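Local coordinates for protein putative aminotransferase (Actinomadura melliaura, PDB 4ZWV) that probably catalyses the pyridoxal phosphate-dependent transamination of a sugar intermediate in the biosynthesis of the aminopentose of the indolocarbazole AT2433, at residues 78-83 with 101-106. Residues are numbered along the deposited sequence; the frame is centred on the assembly and turned at random. Where two conformers were deposited one is given.
Sequences LSTPLT and VDVDPA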
loop_
_atom_site.group_PDB
_atom_site.type_symbol
_atom_site.label_atom_id
_atom_site.label_comp_id
_atom_site.label_asym_id
_atom_site.label_seq_id
_atom_site.Cartn_x
_atom_site.Cartn_y
_atom_site.Cartn_z
ATOM N N LEU A 78 20.792 4.902 -8.244
ATOM C CA LEU A 78 21.934 4.619 -7.378
ATOM C C LEU A 78 21.461 4.524 -5.933
ATOM O O LEU A 78 20.745 5.390 -5.451
ATOM C CB LEU A 78 22.993 5.707 -7.542
ATOM C CG LEU A 78 23.648 5.719 -8.916
ATOM C CD1 LEU A 78 24.328 7.054 -9.249
ATOM C CD2 LEU A 78 24.666 4.617 -8.945
ATOM N N SER A 79 21.864 3.461 -5.250
ATOM C CA SER A 79 21.394 3.202 -3.897
ATOM C C SER A 79 22.418 2.316 -3.204
ATOM O O SER A 79 23.145 1.578 -3.868
ATOM C CB SER A 79 20.019 2.523 -3.941
ATOM O OG SER A 79 19.460 2.383 -2.652
ATOM N N THR A 80 22.486 2.389 -1.878
ATOM C CA THR A 80 23.362 1.484 -1.135
ATOM C C THR A 80 22.559 0.265 -0.680
ATOM O O THR A 80 21.337 0.341 -0.518
ATOM C CB THR A 80 24.023 2.174 0.086
ATOM O OG1 THR A 80 25.242 1.502 0.420
ATOM C CG2 THR A 80 23.116 2.145 1.299
ATOM N N PRO A 81 23.233 -0.880 -0.500
ATOM C CA PRO A 81 22.513 -2.061 -0.022
ATOM C C PRO A 81 22.383 -2.136 1.492
ATOM O O PRO A 81 21.679 -3.022 1.976
ATOM C CB PRO A 81 23.351 -3.228 -0.544
ATOM C CG PRO A 81 24.729 -2.679 -0.676
ATOM C CD PRO A 81 24.609 -1.194 -0.935
ATOM N N LEU A 82 23.025 -1.226 2.219
ATOM C CA LEU A 82 22.918 -1.216 3.672
ATOM C C LEU A 82 21.706 -0.371 4.047
ATOM O O LEU A 82 21.815 0.790 4.462
ATOM C CB LEU A 82 24.201 -0.694 4.313
ATOM C CG LEU A 82 24.216 -0.815 5.841
ATOM C CD1 LEU A 82 24.145 -2.278 6.253
ATOM C CD2 LEU A 82 25.450 -0.162 6.429
ATOM N N THR A 83 20.536 -0.973 3.894
ATOM C CA THR A 83 19.289 -0.322 4.244
ATOM C C THR A 83 18.215 -1.385 4.371
ATOM O O THR A 83 18.478 -2.573 4.143
ATOM C CB THR A 83 18.876 0.739 3.199
ATOM O OG1 THR A 83 17.670 1.397 3.618
ATOM C CG2 THR A 83 18.667 0.106 1.840
ATOM N N VAL A 101 25.882 1.444 -4.559
ATOM C CA VAL A 101 26.921 2.352 -4.095
ATOM C C VAL A 101 27.456 1.829 -2.767
ATOM O O VAL A 101 26.693 1.319 -1.930
ATOM C CB VAL A 101 26.382 3.788 -3.929
ATOM C CG1 VAL A 101 27.503 4.769 -3.544
ATOM C CG2 VAL A 101 25.714 4.243 -5.226
ATOM N N ASP A 102 28.765 1.951 -2.589
ATOM C CA ASP A 102 29.435 1.445 -1.404
ATOM C C ASP A 102 29.067 2.263 -0.178
ATOM O O ASP A 102 28.416 3.311 -0.267
ATOM C CB ASP A 102 30.948 1.463 -1.620
ATOM C CG ASP A 102 31.686 0.379 -0.842
ATOM O OD1 ASP A 102 31.096 -0.238 0.074
ATOM O OD2 ASP A 102 32.864 0.151 -1.180
ATOM N N VAL A 103 29.500 1.757 0.969
ATOM C CA VAL A 103 29.253 2.355 2.267
ATOM C C VAL A 103 30.550 2.918 2.852
ATOM O O VAL A 103 31.606 2.290 2.750
ATOM C CB VAL A 103 28.654 1.303 3.223
ATOM C CG1 VAL A 103 28.544 1.833 4.627
ATOM C CG2 VAL A 103 27.284 0.839 2.711
ATOM N N ASP A 104 30.469 4.104 3.455
ATOM C CA ASP A 104 31.591 4.675 4.192
ATOM C C ASP A 104 31.725 3.938 5.528
ATOM O O ASP A 104 30.823 4.008 6.356
ATOM C CB ASP A 104 31.365 6.176 4.416
ATOM C CG ASP A 104 32.511 6.848 5.166
ATOM O OD1 ASP A 104 33.484 6.164 5.540
ATOM O OD2 ASP A 104 32.426 8.072 5.392
ATOM N N PRO A 105 32.848 3.228 5.739
ATOM C CA PRO A 105 33.014 2.470 6.986
ATOM C C PRO A 105 32.945 3.337 8.240
ATOM O O PRO A 105 32.604 2.827 9.310
ATOM C CB PRO A 105 34.415 1.858 6.847
ATOM C CG PRO A 105 34.680 1.833 5.384
ATOM C CD PRO A 105 33.980 3.036 4.819
ATOM N N ALA A 106 33.262 4.623 8.110
ATOM C CA ALA A 106 33.289 5.516 9.267
ATOM C C ALA A 106 31.907 5.991 9.712
ATOM O O ALA A 106 31.743 6.440 10.847
ATOM C CB ALA A 106 34.179 6.724 8.972
#
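Ser79 and Val101 are tied by a backbone hydrogen bond, Val101 N to Ser79 O at 2.8 Å, just where the parallel strands 76-79 and 97-100 end. Within this chain 97-100 is the outermost strand of the seven-stranded mixed sheet of the fold type I aminotransferase large domain, with 76-79 next to it, and the bond carries their pairing into the loops beyond. Next to this bond the side chains of Leu78 and Val101 cross obliquely: CG2 of Val101, anti to its own carbonyl carbon, sits 3.9 Å from CB of Leu78, and Leu115 of helix 112-118 packs on both side chains.

The tightly packed part gathers around Val101 O. In one of the two deposited conformers of Thr80, OG1 donates to Val101 O at 2.8 Å; its position anti to the backbone N (chi1 -155°) turns the hydroxyl to this carbonyl. CA of Thr80 adds a C-H···O contact to the same oxygen, and Pro81 CD lies 3.4 Å from Val101 O. Farther along, Val103 crosses Leu82 at about a right angle, its CG2 3.8 Å from Leu82 CB. Leu82 centres an inverse gamma turn, and its side chain lies about 9 Å from that of His164, a residue that binds pyridoxal phosphate, which places the turn near the cofactor site, without direct contact with His164.

The CB of Asp102 points away from 78-83; its carboxylate accepts from Gly339 N (OD2) and Leu340 N (OD1) at the start of helix 338-344 and from Val103 N (OD1), which probably stabilise its negative charge. Beyond Val103 the two segments part, and the chain runs out to exposed Ala106. This looser side is shaped by an Asx turn, in which Ala106 N reaches Asp104 OD1 at 3.0 Å from above the carboxylate plane.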